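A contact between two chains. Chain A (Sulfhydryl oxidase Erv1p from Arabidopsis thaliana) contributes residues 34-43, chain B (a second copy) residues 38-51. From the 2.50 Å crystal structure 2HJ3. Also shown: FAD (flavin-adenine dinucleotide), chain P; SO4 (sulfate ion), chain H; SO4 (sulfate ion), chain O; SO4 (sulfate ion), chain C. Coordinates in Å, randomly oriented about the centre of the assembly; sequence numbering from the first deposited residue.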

ATOM      1  N   ARG A  34      -6.807  12.645  14.565  1.00 53.80           N
ATOM      2  CA  ARG A  34      -6.334  11.553  15.400  1.00 54.55           C
ATOM      3  C   ARG A  34      -6.404  10.222  14.653  1.00 52.99           C
ATOM      4  O   ARG A  34      -5.549   9.353  14.834  1.00 52.25           O
ATOM      5  N   GLN A  35      -7.412  10.066  13.800  1.00 51.41           N
ATOM      6  CA  GLN A  35      -7.558   8.822  13.057  1.00 50.46           C
ATOM      7  C   GLN A  35      -6.542   8.707  11.917  1.00 47.27           C
ATOM      8  O   GLN A  35      -5.963   7.644  11.696  1.00 45.79           O
ATOM      9  N   GLN A  36      -6.335   9.796  11.189  1.00 44.38           N
ATOM     10  CA  GLN A  36      -5.378   9.776  10.093  1.00 45.36           C
ATOM     11  C   GLN A  36      -3.988   9.418  10.615  1.00 44.80           C
ATOM     12  O   GLN A  36      -3.231   8.707   9.960  1.00 43.48           O
ATOM     13  N   LYS A  37      -3.669   9.900  11.811  1.00 46.54           N
ATOM     14  CA  LYS A  37      -2.380   9.623  12.426  1.00 46.51           C
ATOM     15  C   LYS A  37      -2.317   8.136  12.751  1.00 45.77           C
ATOM     16  O   LYS A  37      -1.324   7.461  12.475  1.00 46.43           O
ATOM     17  N   LYS A  38      -3.403   7.627  13.320  1.00 45.08           N
ATOM     18  CA  LYS A  38      -3.510   6.219  13.693  1.00 44.45           C
ATOM     19  C   LYS A  38      -3.430   5.271  12.490  1.00 43.18           C
ATOM     20  O   LYS A  38      -2.773   4.230  12.550  1.00 41.56           O
ATOM     21  N   ASP A  39      -4.094   5.627  11.398  1.00 42.41           N
ATOM     22  CA  ASP A  39      -4.076   4.769  10.217  1.00 43.45           C
ATOM     23  C   ASP A  39      -2.692   4.687   9.598  1.00 43.08           C
ATOM     24  O   ASP A  39      -2.244   3.611   9.204  1.00 42.77           O
ATOM     25  N   VAL A  40      -2.017   5.828   9.516  1.00 41.95           N
ATOM     26  CA  VAL A  40      -0.682   5.874   8.957  1.00 42.67           C
ATOM     27  C   VAL A  40       0.251   4.954   9.732  1.00 41.51           C
ATOM     28  O   VAL A  40       1.016   4.196   9.147  1.00 42.50           O
ATOM     29  N   LYS A  41       0.186   5.017  11.054  1.00 42.38           N
ATOM     30  CA  LYS A  41       1.039   4.165  11.867  1.00 43.00           C
ATOM     31  C   LYS A  41       0.644   2.711  11.738  1.00 42.18           C
ATOM     32  O   LYS A  41       1.506   1.834  11.686  1.00 44.27           O
ATOM     33  N   GLU A  42      -0.656   2.446  11.686  1.00 42.17           N
ATOM     34  CA  GLU A  42      -1.130   1.073  11.560  1.00 41.94           C
ATOM     35  C   GLU A  42      -0.719   0.507  10.201  1.00 39.37           C
ATOM     36  O   GLU A  42      -0.359  -0.667  10.082  1.00 39.15           O
ATOM     37  N   LEU A  43      -0.759   1.356   9.182  1.00 37.78           N
ATOM     38  CA  LEU A  43      -0.376   0.958   7.832  1.00 38.18           C
ATOM     39  C   LEU A  43       1.076   0.487   7.804  1.00 38.13           C
ATOM     40  O   LEU A  43       1.392  -0.534   7.197  1.00 38.94           O
TER
ATOM     41  N   LYS B  38      -6.877 -10.228  10.145  1.00 47.40           N
ATOM     42  CA  LYS B  38      -7.163  -8.918  10.706  1.00 47.18           C
ATOM     43  C   LYS B  38      -6.380  -7.791  10.015  1.00 45.38           C
ATOM     44  O   LYS B  38      -6.934  -6.731   9.719  1.00 45.51           O
ATOM     45  N   ASP B  39      -5.096  -8.018   9.763  1.00 43.45           N
ATOM     46  CA  ASP B  39      -4.269  -7.004   9.117  1.00 43.45           C
ATOM     47  C   ASP B  39      -4.692  -6.715   7.691  1.00 43.54           C
ATOM     48  O   ASP B  39      -4.735  -5.556   7.276  1.00 44.25           O
ATOM     49  N   VAL B  40      -5.015  -7.767   6.944  1.00 43.66           N
ATOM     50  CA  VAL B  40      -5.461  -7.614   5.566  1.00 43.60           C
ATOM     51  C   VAL B  40      -6.760  -6.823   5.517  1.00 44.99           C
ATOM     52  O   VAL B  40      -6.943  -5.944   4.668  1.00 45.99           O
ATOM     53  N   LYS B  41      -7.670  -7.128   6.433  1.00 45.91           N
ATOM     54  CA  LYS B  41      -8.937  -6.414   6.469  1.00 45.76           C
ATOM     55  C   LYS B  41      -8.743  -4.959   6.848  1.00 44.69           C
ATOM     56  O   LYS B  41      -9.291  -4.064   6.203  1.00 46.40           O
ATOM     57  N   GLU B  42      -7.971  -4.716   7.902  1.00 44.00           N
ATOM     58  CA  GLU B  42      -7.726  -3.348   8.353  1.00 41.98           C
ATOM     59  C   GLU B  42      -6.989  -2.593   7.248  1.00 40.28           C
ATOM     60  O   GLU B  42      -7.159  -1.386   7.076  1.00 40.31           O
ATOM     61  N   LEU B  43      -6.182  -3.315   6.485  1.00 37.51           N
ATOM     62  CA  LEU B  43      -5.462  -2.694   5.395  1.00 37.80           C
ATOM     63  C   LEU B  43      -6.423  -2.093   4.371  1.00 38.30           C
ATOM     64  O   LEU B  43      -6.193  -0.990   3.876  1.00 39.13           O
ATOM     65  N   MET B  44      -7.497  -2.808   4.046  1.00 39.38           N
ATOM     66  CA  MET B  44      -8.439  -2.280   3.066  1.00 38.87           C
ATOM     67  C   MET B  44      -9.172  -1.091   3.661  1.00 38.88           C
ATOM     68  O   MET B  44      -9.393  -0.089   2.982  1.00 41.39           O
ATOM     69  N   THR B  45      -9.548  -1.192   4.932  1.00 39.03           N
ATOM     70  CA  THR B  45     -10.235  -0.086   5.595  1.00 37.83           C
ATOM     71  C   THR B  45      -9.352   1.155   5.583  1.00 39.08           C
ATOM     72  O   THR B  45      -9.815   2.249   5.293  1.00 42.20           O
ATOM     73  N   ILE B  46      -8.076   0.991   5.910  1.00 39.23           N
ATOM     74  CA  ILE B  46      -7.165   2.130   5.918  1.00 39.76           C
ATOM     75  C   ILE B  46      -7.121   2.769   4.537  1.00 42.27           C
ATOM     76  O   ILE B  46      -7.123   3.995   4.409  1.00 41.25           O
ATOM     77  N   LEU B  47      -7.107   1.932   3.504  1.00 44.88           N
ATOM     78  CA  LEU B  47      -7.066   2.417   2.130  1.00 46.80           C
ATOM     79  C   LEU B  47      -8.286   3.238   1.749  1.00 48.49           C
ATOM     80  O   LEU B  47      -8.163   4.267   1.098  1.00 50.62           O
ATOM     81  N   SER B  48      -9.470   2.798   2.156  1.00 50.09           N
ATOM     82  CA  SER B  48     -10.681   3.530   1.806  1.00 51.09           C
ATOM     83  C   SER B  48     -10.764   4.915   2.446  1.00 51.86           C
ATOM     84  O   SER B  48     -11.552   5.754   2.014  1.00 54.79           O
ATOM     85  N   ARG B  49      -9.970   5.160   3.481  1.00 51.79           N
ATOM     86  CA  ARG B  49      -9.985   6.470   4.130  1.00 52.17           C
ATOM     87  C   ARG B  49      -8.832   7.320   3.630  1.00 52.24           C
ATOM     88  O   ARG B  49      -8.978   8.513   3.369  1.00 50.10           O
ATOM     89  N   MET B  50      -7.691   6.656   3.503  1.00 53.63           N
ATOM     90  CA  MET B  50      -6.416   7.253   3.142  1.00 54.88           C
ATOM     91  C   MET B  50      -5.989   7.340   1.675  1.00 55.37           C
ATOM     92  O   MET B  50      -5.060   8.082   1.358  1.00 55.36           O
ATOM     93  N   TYR B  51      -6.644   6.607   0.776  1.00 55.27           N
ATOM     94  CA  TYR B  51      -6.251   6.649  -0.632  1.00 54.65           C
ATOM     95  C   TYR B  51      -6.218   8.082  -1.146  1.00 57.62           C
ATOM     96  O   TYR B  51      -7.234   8.780  -1.133  1.00 55.89           O
TER

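Helix-to-helix contacts between identical chains often combine an apolar strip with a polar margin, and the pairing of two copies of Arabidopsis Erv1p is a compact example. Helix 34-43 of chain A and helix 38-50 of chain B approach to 10.2 Å between axes, with 136° between their N-to-C directions. The register runs accordingly in opposite senses, from A:Gln36 near B:Met50, through A:Asp39 near B:Ile46, to A:Leu43 near B:Leu43, and the two stretches together bury 508 Å².

The apolar part is organised around B:Met50, whose CA-to-CB bond points toward chain A. Its chi1 and chi2 are both t, which extends the chain, and chi3 is m, at -83°. The side chain thereby enters a hole formed by A:Gln36, A:Asp39, A:Val40 and A:Leu43. The terminal methyl is closely packed: B:Met50 CE lies 3.3 Å from A:Val40 CG2 and also 3.3 Å from A:Asp39 CB, while B:Met50 SD is 4.0 Å from A:Leu43 CD2. A:Val40 (t) points away overall, yet it still lines this pocket. One turn earlier on chain B, B:Ile46 (m, t) also points toward its partner. Its CD1 reaches the carboxylate-bearing side chain of A:Glu42, 3.7 Å from CG, and its CG2 packs 4.0 Å from CB of A:Asp39. The two Leu43 residues share the same t, p rotamer, and although both leave their backbones sideways, A:Leu43 CD1 and B:Leu43 CD1 meet at 3.9 Å.

Charge pairing supplies the polar margin. A:Asp39 (m) points toward chain B, so one residue serves both regions: its CB packs against apolar groups while its carboxylate forms a salt bridge with B:Arg49, OD1 to NH1 at 3.1 Å. A weak hydrogen bond accompanies it, from B:Arg49 NH1 to A:Asp39 OD2 at 3.2 Å. The arginine, m at chi1 and t at chi2 and chi3, presents one guanidinium face to A:Gln35 NE2, and A:Gln35 OE1 comes within 3.3 Å of B:Arg49 CD.

Acidic groups also gather here, and a water and a sulfate lie among them. A:Asp39 OD1 and B:Glu42 OE2 are 4.4 Å apart; water 1 donates to both, at 3.1 Å to A:Asp39 OD1 and 2.7 Å to B:Glu42 OE2, bridging the two carboxyl groups. A:Glu42 and B:Glu42, both t, p at chi1 and chi2, touch through their CG atoms at 3.9 Å. A second like-charge approach, A:Glu42 OE2 to B:Asp39 OD1, measures 4.2 Å.

Sulfates, probably from the crystallisation liquor, complete the surroundings of the arginine. B:Arg49 NH1 donates to O1 of the chain H sulfate at 2.9 Å, and B:Arg49 NH2 donates to O2 of the chain O sulfate at 3.1 Å. A:Lys38, all t, adds a weak hydrogen bond from NZ to O2 of the chain H sulfate at 3.4 Å, so this anion is held by both chains.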

ATOM      1  CB  ARG A  34      -7.181  11.502  16.671  1.00 58.63           C
ATOM      2  CG  ARG A  34      -6.740  10.518  17.731  1.00 64.17           C
ATOM      3  CD  ARG A  34      -7.470  10.845  19.029  1.00 70.36           C
ATOM      4  NE  ARG A  34      -7.351   9.802  20.044  1.00 74.84           N
ATOM      5  CZ  ARG A  34      -7.891   9.884  21.259  1.00 77.11           C
ATOM      6  NH1 ARG A  34      -8.588  10.961  21.611  1.00 76.28           N
ATOM      7  NH2 ARG A  34      -7.744   8.884  22.119  1.00 78.13           N
ATOM      8  CB  GLN A  35      -8.981   8.686  12.500  1.00 53.40           C
ATOM      9  CG  GLN A  35      -9.291   7.274  12.007  1.00 58.04           C
ATOM     10  CD  GLN A  35     -10.654   7.159  11.345  1.00 62.94           C
ATOM     11  OE1 GLN A  35     -10.859   7.789  10.281  1.00 62.25           O
ATOM     12  NE2 GLN A  35     -11.517   6.431  11.891  1.00 64.91           N
ATOM     13  CB  GLN A  36      -5.350  11.133   9.395  1.00 45.15           C
ATOM     14  CG  GLN A  36      -6.675  11.505   8.781  1.00 46.02           C
ATOM     15  CD  GLN A  36      -6.684  12.909   8.225  1.00 48.66           C
ATOM     16  OE1 GLN A  36      -6.443  13.864   9.000  1.00 49.30           O
ATOM     17  NE2 GLN A  36      -6.937  13.058   7.013  1.00 48.80           N
ATOM     18  CB  LYS A  37      -2.226  10.465  13.695  1.00 48.70           C
ATOM     19  CG  LYS A  37      -0.839  10.408  14.321  1.00 54.26           C
ATOM     20  CD  LYS A  37      -0.679  11.400  15.475  1.00 55.57           C
ATOM     21  CE  LYS A  37       0.715  11.295  16.106  1.00 59.25           C
ATOM     22  NZ  LYS A  37       0.952  12.263  17.225  1.00 58.87           N
ATOM     23  CB  LYS A  38      -4.827   6.003  14.432  1.00 47.48           C
ATOM     24  CG  LYS A  38      -5.132   4.576  14.816  1.00 51.67           C
ATOM     25  CD  LYS A  38      -6.511   4.515  15.460  1.00 55.30           C
ATOM     26  CE  LYS A  38      -6.798   3.157  16.078  1.00 58.73           C
ATOM     27  NZ  LYS A  38      -8.098   3.175  16.824  1.00 60.05           N
ATOM     28  CB  ASP A  39      -5.086   5.258   9.177  1.00 43.56           C
ATOM     29  CG  ASP A  39      -6.513   5.174   9.677  1.00 43.53           C
ATOM     30  OD1 ASP A  39      -6.757   4.386  10.617  1.00 40.25           O
ATOM     31  OD2 ASP A  39      -7.386   5.879   9.126  1.00 44.09           O
ATOM     32  CB  VAL A  40      -0.122   7.314   8.983  1.00 45.10           C
ATOM     33  CG1 VAL A  40       1.399   7.292   8.945  1.00 48.29           C
ATOM     34  CG2 VAL A  40      -0.638   8.076   7.796  1.00 44.63           C
ATOM     35  CB  LYS A  41       0.975   4.589  13.329  1.00 45.55           C
ATOM     36  CG  LYS A  41       1.463   6.002  13.561  1.00 50.17           C
ATOM     37  CD  LYS A  41       1.470   6.359  15.027  1.00 53.78           C
ATOM     38  CE  LYS A  41       1.854   7.820  15.217  1.00 58.84           C
ATOM     39  NZ  LYS A  41       1.703   8.277  16.635  1.00 62.42           N
ATOM     40  CB  GLU A  42      -2.652   1.026  11.731  1.00 45.78           C
ATOM     41  CG  GLU A  42      -3.275  -0.377  11.670  1.00 51.37           C
ATOM     42  CD  GLU A  42      -2.626  -1.381  12.630  1.00 54.54           C
ATOM     43  OE1 GLU A  42      -2.217  -0.976  13.741  1.00 56.27           O
ATOM     44  OE2 GLU A  42      -2.544  -2.583  12.281  1.00 54.75           O
ATOM     45  CB  LEU A  43      -0.565   2.134   6.867  1.00 37.38           C
ATOM     46  CG  LEU A  43       0.013   1.964   5.458  1.00 39.61           C
ATOM     47  CD1 LEU A  43      -0.648   0.785   4.759  1.00 39.71           C
ATOM     48  CD2 LEU A  43      -0.195   3.236   4.661  1.00 35.64           C
TER
ATOM     49  CB  LYS B  38      -6.861  -8.917  12.209  1.00 48.03           C
ATOM     50  CG  LYS B  38      -7.121  -7.577  12.882  1.00 50.08           C
ATOM     51  CD  LYS B  38      -6.707  -7.588  14.341  1.00 52.88           C
ATOM     52  CE  LYS B  38      -6.955  -6.231  14.975  1.00 56.26           C
ATOM     53  NZ  LYS B  38      -6.677  -6.223  16.442  1.00 58.26           N
ATOM     54  CB  ASP B  39      -2.799  -7.415   9.161  1.00 42.32           C
ATOM     55  CG  ASP B  39      -2.195  -7.247  10.546  1.00 40.27           C
ATOM     56  OD1 ASP B  39      -2.895  -6.713  11.433  1.00 37.39           O
ATOM     57  OD2 ASP B  39      -1.026  -7.637  10.741  1.00 38.96           O
ATOM     58  CB  VAL B  40      -5.667  -8.987   4.903  1.00 43.62           C
ATOM     59  CG1 VAL B  40      -6.754  -8.907   3.854  1.00 44.99           C
ATOM     60  CG2 VAL B  40      -4.377  -9.430   4.257  1.00 42.70           C
ATOM     61  CB  LYS B  41      -9.892  -7.065   7.463  1.00 46.87           C
ATOM     62  CG  LYS B  41     -10.407  -8.423   7.042  1.00 48.52           C
ATOM     63  CD  LYS B  41     -11.378  -8.934   8.089  1.00 51.62           C
ATOM     64  CE  LYS B  41     -11.947 -10.283   7.711  1.00 54.91           C
ATOM     65  NZ  LYS B  41     -12.827 -10.807   8.795  1.00 59.19           N
ATOM     66  CB  GLU B  42      -6.900  -3.359   9.638  1.00 43.63           C
ATOM     67  CG  GLU B  42      -6.538  -1.983  10.172  1.00 47.85           C
ATOM     68  CD  GLU B  42      -7.739  -1.183  10.673  1.00 49.83           C
ATOM     69  OE1 GLU B  42      -8.825  -1.772  10.891  1.00 53.28           O
ATOM     70  OE2 GLU B  42      -7.590   0.042  10.865  1.00 48.91           O
ATOM     71  CB  LEU B  43      -4.557  -3.704   4.703  1.00 36.47           C
ATOM     72  CG  LEU B  43      -4.047  -3.194   3.357  1.00 34.44           C
ATOM     73  CD1 LEU B  43      -3.261  -1.925   3.585  1.00 35.30           C
ATOM     74  CD2 LEU B  43      -3.195  -4.256   2.681  1.00 31.82           C
ATOM     75  CB  MET B  44      -9.447  -3.343   2.610  1.00 38.35           C
ATOM     76  CG  MET B  44      -8.851  -4.627   2.030  1.00 37.90           C
ATOM     77  SD  MET B  44      -7.496  -4.447   0.839  1.00 42.98           S
ATOM     78  CE  MET B  44      -8.297  -3.572  -0.442  1.00 43.60           C
ATOM     79  CB  THR B  45     -10.566  -0.421   7.063  1.00 39.25           C
ATOM     80  OG1 THR B  45     -11.502  -1.503   7.107  1.00 42.46           O
ATOM     81  CG2 THR B  45     -11.168   0.784   7.760  1.00 35.29           C
ATOM     82  CB  ILE B  46      -5.746   1.704   6.352  1.00 37.75           C
ATOM     83  CG1 ILE B  46      -5.739   1.410   7.857  1.00 36.40           C
ATOM     84  CG2 ILE B  46      -4.743   2.788   6.022  1.00 35.21           C
ATOM     85  CD1 ILE B  46      -4.500   0.658   8.331  1.00 36.23           C
ATOM     86  CB  LEU B  47      -6.926   1.243   1.159  1.00 49.28           C
ATOM     87  CG  LEU B  47      -5.538   0.608   1.082  1.00 51.40           C
ATOM     88  CD1 LEU B  47      -5.587  -0.698   0.300  1.00 52.90           C
ATOM     89  CD2 LEU B  47      -4.587   1.585   0.422  1.00 54.73           C
ATOM     90  CB  SER B  48     -11.930   2.711   2.168  1.00 49.61           C
ATOM     91  OG  SER B  48     -12.058   2.545   3.565  1.00 48.68           O
ATOM     92  CB  ARG B  49      -9.799   6.344   5.643  1.00 52.71           C
ATOM     93  CG  ARG B  49     -10.895   5.657   6.403  1.00 53.11           C
ATOM     94  CD  ARG B  49     -10.514   5.577   7.864  1.00 52.29           C
ATOM     95  NE  ARG B  49     -11.411   4.686   8.586  1.00 57.00           N
ATOM     96  CZ  ARG B  49     -11.022   3.854   9.542  1.00 56.41           C
ATOM     97  NH1 ARG B  49      -9.746   3.802   9.894  1.00 55.82           N
ATOM     98  NH2 ARG B  49     -11.906   3.056  10.120  1.00 57.57           N
ATOM     99  CB  MET B  50      -5.353   6.509   3.944  1.00 58.33           C
ATOM    100  CG  MET B  50      -3.983   7.108   3.975  1.00 64.43           C
ATOM    101  SD  MET B  50      -2.957   6.063   5.030  1.00 71.54           S
ATOM    102  CE  MET B  50      -3.397   6.691   6.669  1.00 71.43           C
ATOM    103  CB  TYR B  51      -7.198   5.819  -1.501  1.00 50.86           C
ATOM    104  CG  TYR B  51      -6.637   5.537  -2.880  1.00 46.49           C
ATOM    105  CD1 TYR B  51      -5.556   4.670  -3.050  1.00 42.45           C
ATOM    106  CD2 TYR B  51      -7.155   6.173  -4.009  1.00 44.05           C
ATOM    107  CE1 TYR B  51      -5.003   4.447  -4.305  1.00 41.60           C
ATOM    108  CE2 TYR B  51      -6.606   5.960  -5.274  1.00 41.26           C
ATOM    109  CZ  TYR B  51      -5.531   5.099  -5.412  1.00 41.13           C
ATOM    110  OH  TYR B  51      -4.964   4.916  -6.651  1.00 41.98           O
TER
HETATM  111  PA  FAD P2001      -5.287  -0.747 -13.473  1.00 79.36           P
HETATM  112  O1A FAD P2001      -6.768  -0.687 -13.309  1.00 79.46           O
HETATM  113  O2A FAD P2001      -4.313   0.134 -12.761  1.00 78.80           O
HETATM  114  O5B FAD P2001      -4.421  -2.035 -13.630  1.00 79.65           O
HETATM  115  C5B FAD P2001      -3.484  -2.918 -13.040  1.00 81.08           C
HETATM  116  C4B FAD P2001      -3.249  -3.866 -14.197  1.00 82.31           C
HETATM  117  O4B FAD P2001      -3.639  -5.020 -13.407  1.00 82.57           O
HETATM  118  C3B FAD P2001      -3.861  -4.081 -15.610  1.00 82.88           C
HETATM  119  O3B FAD P2001      -3.125  -3.448 -16.655  1.00 82.70           O
HETATM  120  C2B FAD P2001      -4.052  -5.533 -15.674  1.00 83.41           C
HETATM  121  O2B FAD P2001      -2.919  -6.282 -15.992  1.00 84.34           O
HETATM  122  C1B FAD P2001      -4.495  -5.820 -14.233  1.00 82.91           C
HETATM  123  N9A FAD P2001      -5.871  -5.873 -13.841  1.00 83.09           N
HETATM  124  C8A FAD P2001      -7.041  -5.217 -14.298  1.00 82.48           C
HETATM  125  N7A FAD P2001      -8.194  -5.511 -13.777  1.00 82.28           N
HETATM  126  C5A FAD P2001      -7.860  -6.466 -12.826  1.00 82.29           C
HETATM  127  C6A FAD P2001      -8.584  -7.266 -11.920  1.00 82.08           C
HETATM  128  N6A FAD P2001      -9.929  -7.178 -11.927  1.00 81.05           N
HETATM  129  N1A FAD P2001      -7.877  -8.170 -11.133  1.00 81.63           N
HETATM  130  C2A FAD P2001      -6.540  -8.391 -11.193  1.00 83.38           C
HETATM  131  N3A FAD P2001      -5.828  -7.549 -12.076  1.00 83.09           N
HETATM  132  C4A FAD P2001      -6.551  -6.627 -12.885  1.00 82.58           C
HETATM  133  N1  FAD P2001      -9.234   6.116 -10.560  1.00 68.97           N
HETATM  134  C2  FAD P2001     -10.195   7.050 -10.890  1.00 69.54           C
HETATM  135  O2  FAD P2001     -10.078   7.838 -11.849  1.00 70.49           O
HETATM  136  N3  FAD P2001     -11.283   6.966 -10.038  1.00 68.77           N
HETATM  137  C4  FAD P2001     -11.415   6.043  -8.971  1.00 68.28           C
HETATM  138  O4  FAD P2001     -12.464   6.262  -8.283  1.00 67.31           O
HETATM  139  C4X FAD P2001     -10.419   5.117  -8.704  1.00 68.24           C
HETATM  140  N5  FAD P2001     -10.389   4.220  -7.580  1.00 67.54           N
HETATM  141  C5X FAD P2001      -9.322   3.376  -7.188  1.00 67.50           C
HETATM  142  C6  FAD P2001      -9.391   2.620  -5.998  1.00 66.70           C
HETATM  143  C7  FAD P2001      -8.268   1.825  -5.617  1.00 66.05           C
HETATM  144  C7M FAD P2001      -8.373   1.078  -4.280  1.00 67.24           C
HETATM  145  C8  FAD P2001      -7.097   1.759  -6.435  1.00 65.28           C
HETATM  146  C8M FAD P2001      -5.833   0.921  -6.258  1.00 63.28           C
HETATM  147  C9  FAD P2001      -7.055   2.536  -7.600  1.00 64.66           C
HETATM  148  C9A FAD P2001      -8.092   3.406  -8.022  1.00 66.82           C
HETATM  149  N10 FAD P2001      -8.280   4.289  -9.202  1.00 68.43           N
HETATM  150  C10 FAD P2001      -9.268   5.180  -9.544  1.00 68.30           C
HETATM  151  C1' FAD P2001      -7.318   4.138 -10.243  1.00 70.47           C
HETATM  152  C2' FAD P2001      -7.552   3.151 -11.340  1.00 71.77           C
HETATM  153  O2' FAD P2001      -8.352   2.032 -10.837  1.00 73.06           O
HETATM  154  C3' FAD P2001      -6.369   2.852 -12.209  1.00 73.18           C
HETATM  155  O3' FAD P2001      -5.406   2.169 -11.422  1.00 72.41           O
HETATM  156  C4' FAD P2001      -5.763   3.728 -13.293  1.00 74.48           C
HETATM  157  O4' FAD P2001      -6.830   4.359 -14.053  1.00 73.15           O
HETATM  158  C5' FAD P2001      -4.931   3.063 -14.312  1.00 76.59           C
HETATM  159  O5' FAD P2001      -5.562   2.062 -15.118  1.00 79.40           O
HETATM  160  P   FAD P2001      -4.721   0.975 -15.865  1.00 80.99           P
HETATM  161  O1P FAD P2001      -5.642   0.956 -16.996  1.00 81.43           O
HETATM  162  O2P FAD P2001      -3.268   1.219 -16.013  1.00 80.45           O
HETATM  163  O3P FAD P2001      -5.050  -0.348 -14.995  1.00 80.51           O
HETATM  164  S   SO4 H 508      -9.710   2.364  13.228  1.00118.23           S
HETATM  165  O1  SO4 H 508      -9.278   1.840  11.911  1.00117.71           O
HETATM  166  O2  SO4 H 508      -9.405   1.366  14.282  1.00117.21           O
HETATM  167  O3  SO4 H 508      -8.989   3.625  13.521  1.00117.49           O
HETATM  168  O4  SO4 H 508     -11.169   2.621  13.191  1.00117.24           O
HETATM  169  S   SO4 O 511     -14.879   5.049   8.236  1.00123.78           S
HETATM  170  O1  SO4 O 511     -14.441   3.988   7.297  1.00123.02           O
HETATM  171  O2  SO4 O 511     -14.462   4.707   9.613  1.00123.74           O
HETATM  172  O3  SO4 O 511     -14.263   6.340   7.851  1.00123.92           O
HETATM  173  O4  SO4 O 511     -16.351   5.171   8.189  1.00123.73           O
HETATM  174  S   SO4 C 500      -9.512  14.933  15.941  1.00103.08           S
HETATM  175  O1  SO4 C 500     -10.300  14.548  17.132  1.00103.56           O
HETATM  176  O2  SO4 C 500      -9.021  13.708  15.285  1.00103.10           O
HETATM  177  O3  SO4 C 500     -10.365  15.696  15.003  1.00103.39           O
HETATM  178  O4  SO4 C 500      -8.365  15.771  16.346  1.00102.98           O
HETATM  179  O   HOH W   1      -5.681   1.739  11.836  1.00 81.80           O